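Local atomic coordinates of scavenger receptor with C-type lectin type I (Homo sapiens, PDB entry 2OX8), a protein that binds the leukocyte cell-surface glycan Lewis(x) through its C-type lectin carbohydrate-recognition domain. Residues Pro7-Phe12 with Lys36-Val41; Tyr17-Glu22 with Lys54-Arg59; Val41-Arg46 with Gln50-Gln55; Lys86-Gly91 with Asp105-Ile110. All coordinates share one frame; numbering follows the deposited sequence.

Contact 1 (Pro7-Phe12 with Lys36-Val41). With ZN (zinc ion), chain E.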
# COMPACT_ATOMS: atom_id res chain seq x y z
N PRO A 7 9.42 -18.84 0.75
CA PRO A 7 9.39 -18.69 2.21
C PRO A 7 9.30 -17.23 2.61
O PRO A 7 9.84 -16.37 1.92
CB PRO A 7 10.70 -19.36 2.66
CG PRO A 7 11.61 -19.17 1.46
CD PRO A 7 10.69 -19.45 0.30
N HIS A 8 8.61 -16.98 3.73
CA HIS A 8 8.37 -15.66 4.28
C HIS A 8 7.33 -14.84 3.51
O HIS A 8 7.07 -13.68 3.83
CB HIS A 8 9.68 -14.90 4.43
CG HIS A 8 10.61 -15.50 5.44
ND1 HIS A 8 11.79 -14.90 5.82
CD2 HIS A 8 10.54 -16.67 6.13
CE1 HIS A 8 12.41 -15.68 6.70
NE2 HIS A 8 11.67 -16.75 6.90
N TRP A 9 6.73 -15.45 2.51
CA TRP A 9 5.69 -14.79 1.74
C TRP A 9 4.41 -15.47 2.15
O TRP A 9 4.43 -16.62 2.58
CB TRP A 9 5.91 -14.96 0.24
CG TRP A 9 7.02 -14.12 -0.30
CD1 TRP A 9 8.33 -14.22 0.02
CD2 TRP A 9 6.90 -13.04 -1.23
NE1 TRP A 9 9.05 -13.27 -0.66
CE2 TRP A 9 8.20 -12.53 -1.44
CE3 TRP A 9 5.83 -12.46 -1.92
CZ2 TRP A 9 8.47 -11.44 -2.30
CZ3 TRP A 9 6.08 -11.37 -2.78
CH2 TRP A 9 7.40 -10.88 -2.96
N LYS A 10 3.30 -14.77 2.06
CA LYS A 10 2.04 -15.39 2.45
C LYS A 10 1.12 -15.47 1.26
O LYS A 10 1.14 -14.63 0.36
CB LYS A 10 1.38 -14.61 3.59
CG LYS A 10 2.14 -14.71 4.87
CD LYS A 10 1.70 -13.68 5.88
CE LYS A 10 2.57 -13.76 7.13
NZ LYS A 10 2.62 -15.18 7.66
N ASN A 11 0.30 -16.50 1.29
CA ASN A 11 -0.64 -16.74 0.22
C ASN A 11 -2.08 -16.46 0.61
O ASN A 11 -2.50 -16.70 1.75
CB ASN A 11 -0.49 -18.19 -0.28
CG ASN A 11 -1.60 -18.59 -1.23
OD1 ASN A 11 -2.58 -19.19 -0.81
ND2 ASN A 11 -1.45 -18.24 -2.51
N PHE A 12 -2.81 -15.91 -0.35
CA PHE A 12 -4.22 -15.59 -0.25
C PHE A 12 -4.71 -15.58 -1.70
O PHE A 12 -4.21 -14.82 -2.53
CB PHE A 12 -4.44 -14.20 0.35
CG PHE A 12 -5.89 -13.75 0.33
CD1 PHE A 12 -6.79 -14.24 1.26
CD2 PHE A 12 -6.34 -12.86 -0.64
CE1 PHE A 12 -8.14 -13.86 1.24
CE2 PHE A 12 -7.67 -12.47 -0.68
CZ PHE A 12 -8.58 -12.97 0.27
N LYS A 36 11.86 -8.13 -6.96
CA LYS A 36 11.44 -9.46 -6.51
C LYS A 36 10.34 -9.88 -7.48
O LYS A 36 9.63 -10.85 -7.23
CB LYS A 36 10.86 -9.42 -5.09
CG LYS A 36 11.68 -8.64 -4.07
CD LYS A 36 13.12 -9.10 -4.04
CE LYS A 36 13.88 -8.46 -2.88
NZ LYS A 36 13.95 -6.98 -2.94
N SER A 37 10.20 -9.14 -8.57
CA SER A 37 9.18 -9.42 -9.58
C SER A 37 7.77 -9.20 -9.07
O SER A 37 6.85 -9.92 -9.44
CB SER A 37 9.30 -10.86 -10.09
OG SER A 37 10.09 -10.92 -11.26
N SER A 38 7.63 -8.19 -8.21
CA SER A 38 6.34 -7.84 -7.64
C SER A 38 6.20 -6.30 -7.55
O SER A 38 6.97 -5.54 -8.13
CB SER A 38 6.20 -8.47 -6.24
OG SER A 38 7.10 -7.89 -5.32
N HIS A 39 5.20 -5.85 -6.80
CA HIS A 39 4.98 -4.43 -6.68
C HIS A 39 4.26 -4.19 -5.39
O HIS A 39 3.63 -5.10 -4.85
CB HIS A 39 4.08 -3.96 -7.83
CG HIS A 39 2.86 -4.81 -8.01
ND1 HIS A 39 1.81 -4.80 -7.12
CD2 HIS A 39 2.56 -5.74 -8.95
CE1 HIS A 39 0.91 -5.69 -7.50
NE2 HIS A 39 1.35 -6.28 -8.60
N LEU A 40 4.35 -2.96 -4.88
CA LEU A 40 3.66 -2.63 -3.66
C LEU A 40 2.21 -3.10 -3.90
O LEU A 40 1.63 -2.92 -4.99
CB LEU A 40 3.78 -1.12 -3.40
CG LEU A 40 5.16 -0.70 -2.81
CD1 LEU A 40 5.38 0.80 -2.98
CD2 LEU A 40 5.23 -1.08 -1.32
N VAL A 41 1.66 -3.75 -2.88
CA VAL A 41 0.33 -4.33 -2.89
C VAL A 41 -0.82 -3.45 -3.41
O VAL A 41 -0.84 -2.24 -3.19
CB VAL A 41 -0.01 -4.84 -1.46
CG1 VAL A 41 -0.19 -3.66 -0.53
CG2 VAL A 41 -1.22 -5.70 -1.47
ZN ZN E . 12.20 -18.67 7.88
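The hydroxyl of S38 sits between the rim of an indole and the end of a helix: OG lies 3.8 Å from CH2 of W9, near the plane of the ring, and is hydrogen-bonded to the carbonyl oxygen of C33. That same oxygen also receives the backbone N of S38 in a Schellman motif, in which S37, with its positive phi of 68°, closes helix 26-35. With chi1 at 68°, OG stands between the backbone N and the carbonyl carbon, a placing that directs it to C33 O. A small hydroxyl side chain suits this place, because it bonds a terminal carbonyl and still lets the indole edge come close. W9 reaches across from its strand with the benzo part of the indole leading. Its CZ2 is 4.2 Å from CB of K36, and the two side chains run at about a right angle. Beyond CB the lysine bends away, carrying its ammonium to the carbonyl of F32 and over that aromatic ring. The indole has a separate cation-pi partner in K130, whose NZ also bonds K36 O, so this lysine links both segments. At the N-terminal margin, H8 NE2 binds a zinc ion at 2.2 Å. Past S38, the imidazole of H39 donates from ND1 to L40 O over 2.8 Å, approaching from above the carbonyl plane. W9 thus joins the N-terminal hairpin, strands 9-12 and 15-19, to the turn between helix 26-35 and strand 39-40, while S38 packs against strand 125-131.

Contact 2 (Tyr17-Glu22 with Lys54-Arg59)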
# COMPACT_ATOMS: atom_id res chain seq x y z
N TYR A 17 2.15 -12.59 -0.87
CA TYR A 17 2.39 -11.30 -0.24
C TYR A 17 3.65 -11.30 0.63
O TYR A 17 4.01 -12.30 1.24
CB TYR A 17 1.19 -10.92 0.64
CG TYR A 17 -0.11 -10.76 -0.11
CD1 TYR A 17 -0.80 -11.86 -0.60
CD2 TYR A 17 -0.64 -9.49 -0.37
CE1 TYR A 17 -1.98 -11.70 -1.33
CE2 TYR A 17 -1.81 -9.32 -1.09
CZ TYR A 17 -2.48 -10.43 -1.56
OH TYR A 17 -3.66 -10.28 -2.25
N TYR A 18 4.32 -10.16 0.67
CA TYR A 18 5.51 -10.02 1.49
C TYR A 18 5.35 -8.83 2.44
O TYR A 18 5.16 -7.70 2.00
CB TYR A 18 6.76 -9.82 0.63
CG TYR A 18 8.03 -9.70 1.45
CD1 TYR A 18 8.66 -10.83 1.96
CD2 TYR A 18 8.57 -8.46 1.74
CE1 TYR A 18 9.81 -10.71 2.75
CE2 TYR A 18 9.70 -8.33 2.52
CZ TYR A 18 10.32 -9.46 3.02
OH TYR A 18 11.46 -9.32 3.77
N PHE A 19 5.39 -9.10 3.74
CA PHE A 19 5.29 -8.04 4.71
C PHE A 19 6.71 -7.76 5.13
O PHE A 19 7.34 -8.57 5.81
CB PHE A 19 4.44 -8.47 5.90
CG PHE A 19 2.98 -8.55 5.58
CD1 PHE A 19 2.48 -9.59 4.80
CD2 PHE A 19 2.12 -7.54 5.97
CE1 PHE A 19 1.15 -9.62 4.43
CE2 PHE A 19 0.78 -7.57 5.60
CZ PHE A 19 0.30 -8.61 4.82
N SER A 20 7.21 -6.60 4.72
CA SER A 20 8.59 -6.21 5.00
C SER A 20 8.98 -6.07 6.45
O SER A 20 8.16 -5.75 7.33
CB SER A 20 8.92 -4.89 4.31
OG SER A 20 8.46 -3.80 5.11
N VAL A 21 10.27 -6.27 6.68
CA VAL A 21 10.85 -6.11 7.99
C VAL A 21 11.51 -4.74 7.99
O VAL A 21 11.29 -3.96 8.91
CB VAL A 21 11.90 -7.19 8.25
CG1 VAL A 21 12.66 -6.87 9.52
CG2 VAL A 21 11.21 -8.55 8.33
N GLU A 22 12.30 -4.43 6.97
CA GLU A 22 12.93 -3.12 6.97
C GLU A 22 11.98 -2.05 6.47
O GLU A 22 11.03 -2.33 5.73
CB GLU A 22 14.21 -3.08 6.13
CG GLU A 22 15.17 -1.96 6.60
CD GLU A 22 16.37 -1.73 5.67
OE1 GLU A 22 17.04 -2.72 5.30
OE2 GLU A 22 16.64 -0.55 5.34
N LYS A 54 -5.62 -9.11 9.02
CA LYS A 54 -5.41 -10.26 9.91
C LYS A 54 -3.91 -10.57 9.99
O LYS A 54 -3.40 -10.89 11.06
CB LYS A 54 -6.13 -11.50 9.38
CG LYS A 54 -7.55 -11.28 8.90
CD LYS A 54 -8.56 -11.38 10.03
CE LYS A 54 -9.96 -10.95 9.56
NZ LYS A 54 -10.01 -9.49 9.19
N GLN A 55 -3.23 -10.47 8.85
CA GLN A 55 -1.79 -10.72 8.77
C GLN A 55 -0.93 -9.74 9.55
O GLN A 55 0.17 -10.09 9.96
CB GLN A 55 -1.31 -10.69 7.32
CG GLN A 55 -1.85 -11.80 6.48
CD GLN A 55 -1.84 -13.11 7.22
OE1 GLN A 55 -0.83 -13.49 7.82
NE2 GLN A 55 -2.97 -13.81 7.18
N MET A 56 -1.42 -8.51 9.72
CA MET A 56 -0.65 -7.50 10.43
C MET A 56 -0.59 -7.70 11.94
O MET A 56 -1.52 -7.34 12.66
CB MET A 56 -1.21 -6.11 10.11
CG MET A 56 -0.97 -5.69 8.68
SD MET A 56 -1.85 -4.18 8.29
CE MET A 56 -0.65 -2.92 8.79
N VAL A 57 0.52 -8.26 12.41
CA VAL A 57 0.71 -8.50 13.83
C VAL A 57 1.40 -7.27 14.40
O VAL A 57 0.95 -6.70 15.40
CB VAL A 57 1.58 -9.74 14.08
CG1 VAL A 57 1.56 -10.11 15.56
CG2 VAL A 57 1.08 -10.90 13.23
N GLY A 58 2.49 -6.86 13.76
CA GLY A 58 3.19 -5.68 14.21
C GLY A 58 2.27 -4.49 13.96
O GLY A 58 1.44 -4.53 13.05
N ARG A 59 2.41 -3.44 14.76
CA ARG A 59 1.58 -2.25 14.62
C ARG A 59 2.18 -1.20 13.69
O ARG A 59 1.69 -0.06 13.61
CB ARG A 59 1.30 -1.64 15.99
CG ARG A 59 0.00 -2.13 16.60
CD ARG A 59 0.21 -3.27 17.57
NE ARG A 59 -1.06 -3.83 18.05
CZ ARG A 59 -2.09 -3.10 18.50
NH1 ARG A 59 -2.03 -1.78 18.53
NH2 ARG A 59 -3.18 -3.71 18.92
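Between helix 46-55 and the loop toward strand 62-67, Q55 and M56 rest on F19 of strand 15-19, the second strand of the N-terminal hairpin. CZ of the phenylalanine lies 3.6 Å from CB of Q55, and the neighbouring CE1 is 3.9 Å from the same carbon. The glutamine contributes its aliphatic base: the bend at chi2 (-42°) turns the chain beyond CG, and its amide plane stands 59° from that of the phenyl ring. Glutamine suits a helix end of this kind, since its methylenes can meet a hydrophobic ring while the amide goes off at the margin, here beside K10. In the C-type lectin fold this helix packs on the sheet that holds both the N- and C-terminal strands, and F19, which also touches I127 of the central strand 125-131, helps fill the layer between. M56 continues that layer. Its CG is 4.0 Å from CE2 of F19, the two side chains running at about a right angle, and the flexible thioether then carries SD inward to L109. One residue after F19, the S20 hydroxyl donates to the carbonyl O of E22 at 3.0 Å and takes a bond from the backbone N of F126.

Contact 3 (Val41-Arg46 with Gln50-Gln55). With ZN (zinc ion), chain F.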
# COMPACT_ATOMS: atom_id res chain seq x y z
N VAL A 41 1.66 -3.75 -2.88
CA VAL A 41 0.33 -4.33 -2.89
C VAL A 41 -0.82 -3.45 -3.41
O VAL A 41 -0.84 -2.24 -3.19
CB VAL A 41 -0.01 -4.84 -1.46
CG1 VAL A 41 -0.19 -3.66 -0.53
CG2 VAL A 41 -1.22 -5.70 -1.47
N PHE A 42 -1.76 -4.08 -4.12
CA PHE A 42 -2.96 -3.41 -4.63
C PHE A 42 -4.06 -4.08 -3.83
O PHE A 42 -4.06 -5.31 -3.67
CB PHE A 42 -3.22 -3.72 -6.11
CG PHE A 42 -2.19 -3.20 -7.05
CD1 PHE A 42 -2.01 -3.80 -8.29
CD2 PHE A 42 -1.36 -2.14 -6.70
CE1 PHE A 42 -1.02 -3.35 -9.16
CE2 PHE A 42 -0.36 -1.69 -7.56
CZ PHE A 42 -0.19 -2.30 -8.80
N ILE A 43 -4.99 -3.30 -3.30
CA ILE A 43 -6.10 -3.87 -2.53
C ILE A 43 -7.39 -3.61 -3.29
O ILE A 43 -7.90 -2.48 -3.29
CB ILE A 43 -6.14 -3.26 -1.13
CG1 ILE A 43 -4.85 -3.63 -0.39
CG2 ILE A 43 -7.37 -3.74 -0.38
CD1 ILE A 43 -4.53 -2.75 0.76
N ASN A 44 -7.93 -4.64 -3.94
CA ASN A 44 -9.12 -4.46 -4.74
C ASN A 44 -10.46 -5.05 -4.30
O ASN A 44 -11.41 -5.05 -5.08
CB ASN A 44 -8.81 -4.89 -6.16
CG ASN A 44 -7.86 -3.95 -6.84
OD1 ASN A 44 -8.13 -2.77 -6.96
ND2 ASN A 44 -6.72 -4.48 -7.28
N THR A 45 -10.54 -5.53 -3.07
CA THR A 45 -11.78 -6.10 -2.58
C THR A 45 -11.72 -6.04 -1.08
O THR A 45 -10.63 -6.03 -0.51
CB THR A 45 -11.92 -7.57 -3.00
OG1 THR A 45 -10.77 -8.31 -2.57
CG2 THR A 45 -12.07 -7.69 -4.51
N ARG A 46 -12.87 -6.00 -0.44
CA ARG A 46 -12.91 -5.96 1.01
C ARG A 46 -12.33 -7.23 1.59
O ARG A 46 -11.61 -7.18 2.59
CB ARG A 46 -14.35 -5.78 1.51
CG ARG A 46 -15.38 -6.70 0.86
CD ARG A 46 -16.68 -6.73 1.67
NE ARG A 46 -17.68 -7.63 1.09
CZ ARG A 46 -18.46 -7.32 0.06
NH1 ARG A 46 -18.36 -6.12 -0.51
NH2 ARG A 46 -19.35 -8.20 -0.40
N GLN A 50 -9.60 -7.38 4.36
CA GLN A 50 -9.78 -8.01 5.66
C GLN A 50 -8.69 -9.04 5.96
O GLN A 50 -8.33 -9.24 7.11
CB GLN A 50 -11.16 -8.68 5.76
CG GLN A 50 -12.32 -7.69 5.54
CD GLN A 50 -13.70 -8.32 5.71
OE1 GLN A 50 -14.00 -9.36 5.10
NE2 GLN A 50 -14.54 -7.70 6.53
N TRP A 51 -8.16 -9.68 4.92
CA TRP A 51 -7.11 -10.68 5.08
C TRP A 51 -5.79 -10.01 5.40
O TRP A 51 -5.06 -10.43 6.29
CB TRP A 51 -6.94 -11.50 3.80
CG TRP A 51 -5.82 -12.48 3.89
CD1 TRP A 51 -5.85 -13.68 4.53
CD2 TRP A 51 -4.49 -12.34 3.36
NE1 TRP A 51 -4.62 -14.30 4.43
CE2 TRP A 51 -3.77 -13.50 3.72
CE3 TRP A 51 -3.84 -11.34 2.61
CZ2 TRP A 51 -2.42 -13.70 3.36
CZ3 TRP A 51 -2.50 -11.54 2.26
CH2 TRP A 51 -1.81 -12.71 2.63
N ILE A 52 -5.49 -8.97 4.64
CA ILE A 52 -4.25 -8.23 4.82
C ILE A 52 -4.12 -7.75 6.26
O ILE A 52 -3.04 -7.81 6.84
CB ILE A 52 -4.19 -7.05 3.84
CG1 ILE A 52 -3.82 -7.58 2.45
CG2 ILE A 52 -3.19 -6.01 4.31
CD1 ILE A 52 -3.83 -6.52 1.35
N LYS A 53 -5.23 -7.29 6.84
CA LYS A 53 -5.27 -6.81 8.22
C LYS A 53 -4.99 -7.95 9.22
O LYS A 53 -4.21 -7.78 10.15
CB LYS A 53 -6.64 -6.18 8.52
CG LYS A 53 -6.86 -5.80 9.98
CD LYS A 53 -8.33 -5.50 10.25
CE LYS A 53 -8.69 -5.62 11.75
NZ LYS A 53 -10.17 -5.62 12.03
N LYS A 54 -5.62 -9.11 9.02
CA LYS A 54 -5.41 -10.26 9.91
C LYS A 54 -3.91 -10.57 9.99
O LYS A 54 -3.40 -10.89 11.06
CB LYS A 54 -6.13 -11.50 9.38
CG LYS A 54 -7.55 -11.28 8.90
CD LYS A 54 -8.56 -11.38 10.03
CE LYS A 54 -9.96 -10.95 9.56
NZ LYS A 54 -10.01 -9.49 9.19
N GLN A 55 -3.23 -10.47 8.85
CA GLN A 55 -1.79 -10.72 8.77
C GLN A 55 -0.93 -9.74 9.55
O GLN A 55 0.17 -10.09 9.96
CB GLN A 55 -1.31 -10.69 7.32
CG GLN A 55 -1.85 -11.80 6.48
CD GLN A 55 -1.84 -13.11 7.22
OE1 GLN A 55 -0.83 -13.49 7.82
NE2 GLN A 55 -2.97 -13.81 7.18
ZN ZN F . -4.07 -7.31 -4.31
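Loop 41-46 runs in beside helix 46-55 and then becomes its first turn, with CA of I43 and CA of I52 8.7 Å apart and the helical bond from Q50 N to R46 O measuring 2.7 Å. I52 carries the side-chain contact. Its CD1 lies 3.5 Å from CG1 of I43, the two chains meeting at a slant, and 3.9 Å from CG2 of V41, which it meets tip to tip. The valine presents that methyl because chi1, at 69°, sets CG2 anti to its backbone N. Branched aliphatic residues suit the spot: all three are buried, and their methyls fill the gap between loop and helix without any polar group needing a partner. F42, between V41 and I43, points its CB the other way, and its carbonyl O binds a zinc ion at 2.1 Å together with E48 and E129. T45 is the N-cap, its OG1 bonded to E48 N, while the other carboxylate oxygen of E48 bonds N44 N, which should help to position the metal-binding glutamate. V41 and I52 both go on to touch I127, so the helix, the loop before it and strand 125-131 meet in one apolar layer.

Contact 4 (Lys86-Gly91 with Asp105-Ile110). With ZN (zinc ion), chain H.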
# COMPACT_ATOMS: atom_id res chain seq x y z
N LYS A 86 -12.58 1.06 -1.64
CA LYS A 86 -11.84 2.09 -0.93
C LYS A 86 -11.91 1.92 0.58
O LYS A 86 -12.97 1.65 1.13
CB LYS A 86 -12.38 3.47 -1.30
CG LYS A 86 -12.30 3.77 -2.77
CD LYS A 86 -12.72 5.19 -3.04
CE LYS A 86 -12.59 5.52 -4.51
NZ LYS A 86 -12.90 6.95 -4.74
N ASN A 87 -10.76 2.09 1.24
CA ASN A 87 -10.70 1.97 2.69
C ASN A 87 -9.94 3.14 3.32
O ASN A 87 -9.09 2.97 4.19
CB ASN A 87 -10.03 0.65 3.07
CG ASN A 87 -10.19 0.33 4.53
OD1 ASN A 87 -11.29 0.40 5.08
ND2 ASN A 87 -9.09 -0.05 5.18
N TRP A 88 -10.27 4.34 2.87
CA TRP A 88 -9.62 5.53 3.38
C TRP A 88 -10.01 5.93 4.81
O TRP A 88 -11.15 5.79 5.23
CB TRP A 88 -9.92 6.71 2.46
CG TRP A 88 -9.29 6.61 1.13
CD1 TRP A 88 -9.91 6.40 -0.05
CD2 TRP A 88 -7.91 6.84 0.83
NE1 TRP A 88 -9.01 6.49 -1.08
CE2 TRP A 88 -7.77 6.76 -0.57
CE3 TRP A 88 -6.77 7.10 1.60
CZ2 TRP A 88 -6.55 6.95 -1.23
CZ3 TRP A 88 -5.55 7.29 0.96
CH2 TRP A 88 -5.45 7.21 -0.45
N LYS A 89 -9.03 6.43 5.55
CA LYS A 89 -9.27 6.89 6.91
C LYS A 89 -10.25 8.07 6.82
O LYS A 89 -10.52 8.58 5.73
CB LYS A 89 -7.96 7.33 7.56
CG LYS A 89 -8.08 7.66 9.04
CD LYS A 89 -6.70 7.86 9.64
CE LYS A 89 -6.78 8.23 11.12
NZ LYS A 89 -5.44 8.50 11.71
N ALA A 90 -10.75 8.49 7.98
CA ALA A 90 -11.71 9.59 8.13
C ALA A 90 -11.72 10.76 7.14
O ALA A 90 -12.72 11.00 6.47
CB ALA A 90 -11.62 10.14 9.55
N GLY A 91 -10.64 11.52 7.06
CA GLY A 91 -10.65 12.65 6.14
C GLY A 91 -9.70 12.54 4.97
O GLY A 91 -9.23 13.56 4.44
N ASP A 105 2.04 12.20 -1.24
CA ASP A 105 1.36 11.65 -2.40
C ASP A 105 1.50 10.13 -2.47
O ASP A 105 1.27 9.52 -3.51
CB ASP A 105 1.94 12.32 -3.65
CG ASP A 105 1.96 13.85 -3.54
OD1 ASP A 105 0.89 14.47 -3.62
OD2 ASP A 105 3.05 14.44 -3.35
N CYS A 106 1.88 9.53 -1.34
CA CYS A 106 2.07 8.09 -1.24
C CYS A 106 1.24 7.51 -0.10
O CYS A 106 1.42 7.88 1.06
CB CYS A 106 3.55 7.77 -1.01
SG CYS A 106 4.64 8.32 -2.37
N ALA A 107 0.34 6.58 -0.42
CA ALA A 107 -0.51 5.97 0.59
C ALA A 107 0.11 4.77 1.33
O ALA A 107 1.02 4.10 0.85
CB ALA A 107 -1.84 5.56 -0.03
N GLY A 108 -0.41 4.53 2.53
CA GLY A 108 0.05 3.43 3.35
C GLY A 108 -1.11 2.97 4.21
O GLY A 108 -2.03 3.74 4.52
N LEU A 109 -1.07 1.69 4.58
CA LEU A 109 -2.10 1.07 5.39
C LEU A 109 -1.65 1.23 6.83
O LEU A 109 -0.46 1.16 7.12
CB LEU A 109 -2.17 -0.42 5.03
CG LEU A 109 -3.36 -1.34 5.30
CD1 LEU A 109 -2.90 -2.77 5.07
CD2 LEU A 109 -3.86 -1.20 6.72
N ILE A 110 -2.59 1.47 7.74
CA ILE A 110 -2.23 1.60 9.15
C ILE A 110 -2.86 0.48 9.95
O ILE A 110 -3.80 -0.16 9.49
CB ILE A 110 -2.70 2.94 9.76
CG1 ILE A 110 -4.23 3.02 9.73
CG2 ILE A 110 -2.05 4.10 9.02
CD1 ILE A 110 -4.80 4.36 10.14
ZN ZN H . -0.80 14.27 -4.04
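A107 of strand 106-109 and I110 just after it both turn their side chains to loop 86-91, meeting W88 and K89. CB of A107 is 4.0 Å from CH2 of W88. The CB of W88 points away from the strand, but the six-membered ring of the indole comes back to the alanine, whose single methyl lets so large a group come in beside the strand. W75 and W115 both meet this indole edge-to-face. W88 opens the Trp-x-x-Gly-x-Pro pattern common in C-type lectins, with G91 and P93 following, and it also touches L66 of the neighbouring strand 62-67, whose residues W63 to L66 form the WIGL motif of the family's core. Backbone bonds to I64 and L66 hold A107 in that sheet. K89 meets I110 with the middle of its chain, CD to CD1 at 4.0 Å, and the two cross at about a right angle. Its extended chain, with CG anti to the backbone N (chi1 -173°), brings CD to the tip of the isoleucine. I110 also packs on F118. At the start of the strand, D105 binds a zinc ion with D68, E72 and H100, probably at the family's auxiliary calcium position, while C106 is joined to C120 by a disulfide.

How the contacts relate
From the N terminus, contact 1 closes the first loop, bringing the turn after helix 26-35 back to strand 9-12. Contact 2 opens inside that loop, at strand 15-19, and ends beyond it after helix 46-55, so the two cross; the hairpin pairing of K10 with Y17 joins them directly. Contact 3 is the tightest closure: it takes over V41 from contact 1, nests within the span of contact 2 and ends on the same K54 and Q55. Contact 4 follows in series, tying loop 86-91 to strand 106-109. L109 links it inward, touching I52 of contact 3 and M56 of contact 2, while contact 1 lies across the chain's centre.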